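Local coordinates for haloalkane dehalogenase (Mycobacterium rhodesiae, PDB 4MJ3), which probably catalyses the hydrolytic cleavage of carbon-halogen bonds in haloalkanes, releasing an alcohol and a halide ion, at residues F161-Q165 against P213-I218; W106-E110 against H136-F140. All blocks are in the same frame, centred on the assembly; numbering follows the deposited sequence.

Contact 1 of 2, residues F161-Q165 against P213-I218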
loop_
_atom_site.group_PDB
_atom_site.type_symbol
_atom_site.label_atom_id
_atom_site.label_comp_id
_atom_site.label_asym_id
_atom_site.label_seq_id
_atom_site.Cartn_x
_atom_site.Cartn_y
_atom_site.Cartn_z
ATOM N N PHE A 161 14.441 -5.746 7.577
ATOM C CA PHE A 161 13.626 -6.449 6.596
ATOM C C PHE A 161 13.868 -7.954 6.624
ATOM O O PHE A 161 12.915 -8.743 6.607
ATOM C CB PHE A 161 13.831 -5.950 5.165
ATOM C CG PHE A 161 13.106 -6.810 4.180
ATOM C CD1 PHE A 161 11.733 -6.695 4.026
ATOM C CD2 PHE A 161 13.768 -7.817 3.502
ATOM C CE1 PHE A 161 11.038 -7.550 3.183
ATOM C CE2 PHE A 161 13.069 -8.672 2.646
ATOM C CZ PHE A 161 11.716 -8.528 2.491
ATOM N N LEU A 162 15.135 -8.390 6.668
ATOM C CA LEU A 162 15.412 -9.829 6.668
ATOM C C LEU A 162 14.804 -10.576 7.859
ATOM O O LEU A 162 14.357 -11.729 7.739
ATOM C CB LEU A 162 16.927 -10.093 6.584
ATOM C CG LEU A 162 17.551 -9.663 5.246
ATOM C CD1 LEU A 162 19.061 -9.795 5.305
ATOM C CD2 LEU A 162 16.990 -10.489 4.093
ATOM N N ALA A 163 14.761 -9.926 9.014
ATOM C CA ALA A 163 14.159 -10.545 10.205
ATOM C C ALA A 163 12.654 -10.719 10.008
ATOM O O ALA A 163 12.076 -11.760 10.358
ATOM C CB ALA A 163 14.431 -9.689 11.425
ATOM N N TRP A 164 12.023 -9.701 9.442
ATOM C CA TRP A 164 10.592 -9.785 9.093
ATOM C C TRP A 164 10.376 -10.896 8.061
ATOM O O TRP A 164 9.495 -11.755 8.218
ATOM C CB TRP A 164 10.033 -8.436 8.600
ATOM C CG TRP A 164 8.883 -8.613 7.652
ATOM C CD1 TRP A 164 8.898 -8.365 6.308
ATOM C CD2 TRP A 164 7.620 -9.211 7.931
ATOM N NE1 TRP A 164 7.691 -8.683 5.756
ATOM C CE2 TRP A 164 6.897 -9.234 6.725
ATOM C CE3 TRP A 164 6.996 -9.695 9.101
ATOM C CZ2 TRP A 164 5.609 -9.755 6.641
ATOM C CZ3 TRP A 164 5.723 -10.208 9.009
ATOM C CH2 TRP A 164 5.039 -10.224 7.798
ATOM N N GLN A 165 11.198 -10.911 7.015
ATOM C CA GLN A 165 11.035 -11.910 5.969
ATOM C C GLN A 165 11.084 -13.328 6.543
ATOM O O GLN A 165 10.205 -14.168 6.267
ATOM C CB GLN A 165 12.105 -11.731 4.877
ATOM C CG GLN A 165 11.835 -12.582 3.651
ATOM C CD GLN A 165 12.987 -12.552 2.675
ATOM O OE1 GLN A 165 14.117 -12.902 3.030
ATOM N NE2 GLN A 165 12.716 -12.149 1.444
ATOM N N PRO A 213 6.531 -11.252 1.181
ATOM C CA PRO A 213 7.916 -10.971 1.583
ATOM C C PRO A 213 8.969 -11.635 0.685
ATOM O O PRO A 213 10.115 -11.158 0.621
ATOM C CB PRO A 213 7.981 -11.532 3.007
ATOM C CG PRO A 213 6.569 -11.450 3.479
ATOM C CD PRO A 213 5.775 -11.875 2.284
HETATM N N MSE A 214 8.604 -12.713 -0.003
HETATM C CA MSE A 214 9.517 -13.371 -0.960
HETATM C C MSE A 214 9.589 -12.645 -2.280
HETATM O O MSE A 214 10.480 -12.917 -3.088
HETATM C CB MSE A 214 9.114 -14.828 -1.216
HETATM C CG MSE A 214 9.014 -15.668 0.060
HETATM SE SE MSE A 214 10.599 -15.480 1.236
HETATM C CE MSE A 214 11.960 -16.210 0.005
ATOM N N LEU A 215 8.687 -11.699 -2.519
ATOM C CA LEU A 215 8.663 -10.925 -3.766
ATOM C C LEU A 215 9.505 -9.660 -3.699
ATOM O O LEU A 215 9.660 -8.980 -4.702
ATOM C CB LEU A 215 7.214 -10.556 -4.142
ATOM C CG LEU A 215 6.272 -11.753 -4.372
ATOM C CD1 LEU A 215 4.892 -11.239 -4.737
ATOM C CD2 LEU A 215 6.798 -12.684 -5.455
ATOM N N VAL A 216 10.003 -9.317 -2.517
ATOM C CA VAL A 216 10.793 -8.095 -2.356
ATOM C C VAL A 216 12.156 -8.340 -3.018
ATOM O O VAL A 216 12.856 -9.265 -2.646
ATOM C CB VAL A 216 11.015 -7.725 -0.881
ATOM C CG1 VAL A 216 11.921 -6.483 -0.776
ATOM C CG2 VAL A 216 9.692 -7.467 -0.189
ATOM N N PRO A 217 12.508 -7.525 -4.021
ATOM C CA PRO A 217 13.802 -7.780 -4.642
ATOM C C PRO A 217 14.976 -7.472 -3.730
ATOM O O PRO A 217 15.100 -6.346 -3.241
ATOM C CB PRO A 217 13.802 -6.847 -5.847
ATOM C CG PRO A 217 12.368 -6.589 -6.128
ATOM C CD PRO A 217 11.720 -6.545 -4.775
ATOM N N ILE A 218 15.809 -8.465 -3.484
ATOM C CA ILE A 218 16.968 -8.310 -2.602
ATOM C C ILE A 218 18.253 -8.752 -3.287
ATOM O O ILE A 218 19.305 -8.773 -2.661
ATOM C CB ILE A 218 16.778 -9.052 -1.254
ATOM C CG1 ILE A 218 16.691 -10.570 -1.454
ATOM C CG2 ILE A 218 15.519 -8.536 -0.539
ATOM C CD1 ILE A 218 16.553 -11.351 -0.165
#

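Contact 2 of 2, residues W106-E110 against H136-F140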
loop_
_atom_site.group_PDB
_atom_site.type_symbol
_atom_site.label_atom_id
_atom_site.label_comp_id
_atom_site.label_asym_id
_atom_site.label_seq_id
_atom_site.Cartn_x
_atom_site.Cartn_y
_atom_site.Cartn_z
ATOM N N TRP A 106 -3.071 -1.671 -11.575
ATOM C CA TRP A 106 -3.288 -0.768 -12.695
ATOM C C TRP A 106 -4.664 -1.001 -13.295
ATOM O O TRP A 106 -5.376 -0.043 -13.556
ATOM C CB TRP A 106 -2.211 -0.899 -13.771
ATOM C CG TRP A 106 -2.382 0.096 -14.840
ATOM C CD1 TRP A 106 -2.658 -0.155 -16.144
ATOM C CD2 TRP A 106 -2.329 1.530 -14.708
ATOM N NE1 TRP A 106 -2.756 1.021 -16.835
ATOM C CE2 TRP A 106 -2.561 2.070 -15.986
ATOM C CE3 TRP A 106 -2.090 2.399 -13.648
ATOM C CZ2 TRP A 106 -2.569 3.440 -16.228
ATOM C CZ3 TRP A 106 -2.093 3.768 -13.893
ATOM C CH2 TRP A 106 -2.334 4.272 -15.155
ATOM N N ALA A 107 -5.044 -2.267 -13.477
ATOM C CA ALA A 107 -6.365 -2.577 -14.013
ATOM C C ALA A 107 -7.495 -2.028 -13.136
ATOM O O ALA A 107 -8.477 -1.510 -13.659
ATOM C CB ALA A 107 -6.521 -4.061 -14.209
ATOM N N ALA A 108 -7.334 -2.117 -11.819
ATOM C CA ALA A 108 -8.297 -1.545 -10.879
ATOM C C ALA A 108 -8.421 -0.030 -11.008
ATOM O O ALA A 108 -9.527 0.519 -11.129
ATOM C CB ALA A 108 -7.936 -1.906 -9.458
ATOM N N ILE A 109 -7.280 0.650 -11.035
ATOM C CA ILE A 109 -7.251 2.100 -11.214
ATOM C C ILE A 109 -7.976 2.502 -12.521
ATOM O O ILE A 109 -8.776 3.445 -12.555
ATOM C CB ILE A 109 -5.790 2.615 -11.196
ATOM C CG1 ILE A 109 -5.221 2.465 -9.792
ATOM C CG2 ILE A 109 -5.684 4.074 -11.660
ATOM C CD1 ILE A 109 -3.716 2.646 -9.700
ATOM N N GLU A 110 -7.667 1.789 -13.601
ATOM C CA GLU A 110 -8.267 2.059 -14.897
ATOM C C GLU A 110 -9.774 1.821 -14.906
ATOM O O GLU A 110 -10.520 2.592 -15.506
ATOM C CB GLU A 110 -7.604 1.221 -15.976
ATOM C CG GLU A 110 -6.176 1.627 -16.297
ATOM C CD GLU A 110 -6.115 2.824 -17.217
ATOM O OE1 GLU A 110 -6.412 3.942 -16.753
ATOM O OE2 GLU A 110 -5.765 2.655 -18.404
ATOM N N HIS A 136 3.461 4.915 -15.530
ATOM C CA HIS A 136 2.358 5.747 -16.003
ATOM C C HIS A 136 2.406 7.115 -15.327
ATOM O O HIS A 136 1.474 7.499 -14.636
ATOM C CB HIS A 136 1.026 5.061 -15.698
ATOM C CG HIS A 136 0.944 3.651 -16.195
ATOM N ND1 HIS A 136 0.656 3.338 -17.503
ATOM C CD2 HIS A 136 1.119 2.472 -15.558
ATOM C CE1 HIS A 136 0.660 2.025 -17.654
ATOM N NE2 HIS A 136 0.948 1.477 -16.491
ATOM N N PRO A 137 3.507 7.859 -15.515
ATOM C CA PRO A 137 3.644 9.126 -14.779
ATOM C C PRO A 137 2.535 10.153 -15.045
ATOM O O PRO A 137 2.203 10.916 -14.159
ATOM C CB PRO A 137 5.011 9.647 -15.231
ATOM C CG PRO A 137 5.285 8.961 -16.520
ATOM C CD PRO A 137 4.673 7.599 -16.373
ATOM N N ASP A 138 1.950 10.139 -16.245
ATOM C CA ASP A 138 0.879 11.067 -16.589
ATOM C C ASP A 138 -0.381 10.880 -15.741
ATOM O O ASP A 138 -1.183 11.796 -15.660
ATOM C CB ASP A 138 0.492 10.963 -18.070
ATOM C CG ASP A 138 1.581 11.456 -19.001
ATOM O OD1 ASP A 138 2.554 12.094 -18.541
ATOM O OD2 ASP A 138 1.455 11.209 -20.216
ATOM N N ARG A 139 -0.559 9.712 -15.130
ATOM C CA ARG A 139 -1.737 9.455 -14.289
ATOM C C ARG A 139 -1.651 10.127 -12.915
ATOM O O ARG A 139 -2.683 10.326 -12.257
ATOM C CB ARG A 139 -1.936 7.950 -14.115
ATOM C CG ARG A 139 -3.153 7.528 -13.275
ATOM C CD ARG A 139 -4.442 8.036 -13.879
ATOM N NE ARG A 139 -4.483 7.682 -15.292
ATOM C CZ ARG A 139 -5.081 6.609 -15.796
ATOM N NH1 ARG A 139 -5.777 5.778 -15.034
ATOM N NH2 ARG A 139 -4.989 6.369 -17.102
ATOM N N PHE A 140 -0.432 10.456 -12.474
ATOM C CA PHE A 140 -0.193 10.926 -11.102
ATOM C C PHE A 140 0.167 12.404 -11.041
ATOM O O PHE A 140 1.188 12.824 -11.581
ATOM C CB PHE A 140 0.892 10.068 -10.449
ATOM C CG PHE A 140 0.510 8.622 -10.366
ATOM C CD1 PHE A 140 -0.256 8.151 -9.308
ATOM C CD2 PHE A 140 0.836 7.744 -11.394
ATOM C CE1 PHE A 140 -0.644 6.826 -9.249
ATOM C CE2 PHE A 140 0.451 6.418 -11.345
ATOM C CZ PHE A 140 -0.297 5.954 -10.275
#

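Contact 1 of 2, residues F161-Q165 against P213-I218
Segment 161-165, part of helix 159-170, comes closest to the second backbone at its last residue, where the CA atoms of Gln165 and Pro213 lie 5.5 Å apart. Pro213-Leu215 keep helical backbone angles without the regular bonds of a helix; Val216 and Pro217 then turn extended, carrying the chain past the helix toward Ile218. The polar link is a nearly straight hydrogen bond, 2.9 Å from Gln165 NE2 to Pro213 O, by which the side chain of the helix takes up a backbone carbonyl of the irregular segment. Beside it, Phe161 points the CZ-CE2 end of its ring at this carbonyl and at the aliphatic side chains beyond: CZ sits 3.5 Å from Val216 CG2, and CE2 is 4.0 Å from Ile218 CG2, while Pro213 O lies at the ring edge. Trp164 extends this apolar surface, its CZ2 reaching Pro213 CG at 3.7 Å. The arrangement joins an early helix of the insertion after strand 140-145, probably the family's helical cap, to a loop probably near that cap's end. Beneath, Leu215 and Val216 rest on Trp124 at the start of helix 124-135, while Trp164 and Pro213 both touch Glu55 in a loop.

Contact 2 of 2, residues W106-E110 against H136-F140
His136, the first residue to leave helical backbone angles after helix 124-135, lays its imidazole flat on the six-membered ring of Trp106; the centroids are 3.6 Å apart and the planes only 4° from parallel. A short 3-10 turn, 137-139, follows, with Arg139 N hydrogen-bonded to His136 O (3.0 Å), and it brings Arg139 round to the other side of the indole plane. There its guanidinium turns one face to Trp106, with CZ 3.7 Å from CH2 of that ring, and forms a salt bridge with Glu110 in which NH1 and NH2 donate to the same oxygen, OE1, at 2.6 and 2.8 Å. Ile109 CG2 lies 3.8 Å from Arg139 NH1. Phe140 opens the next strand, its CE2 only loosely against Trp106 CZ3 at 4.5 Å. The contact thus ties helix 98-112 to the turn joining helix 124-135 to strand 140-145: Trp106 and Ile109 also pack on Leu132 of helix 124-135, and Phe140 covers Val117 and Leu119 of the adjoining parallel strand.

Overall arrangement
The two contacts mark different levels of the molecule, with centres 26 Å apart and nearest atoms about 14 Å apart. Contact 2 belongs to the alpha/beta core, at the end of the sheet where strand 140-145 begins; contact 1 lies in what is probably the helical cap, beyond the opposite end of the parallel strands. Helix 124-135 spans the gap: its first residue, Trp124, touches the 213-218 segment, and its last turn runs into His136. In alpha/beta hydrolases the turn between such a strand and helix, here 117-121 and 124-135, is the nucleophile elbow, so contact 1 is probably near the catalytic pocket and contact 2 remote from it.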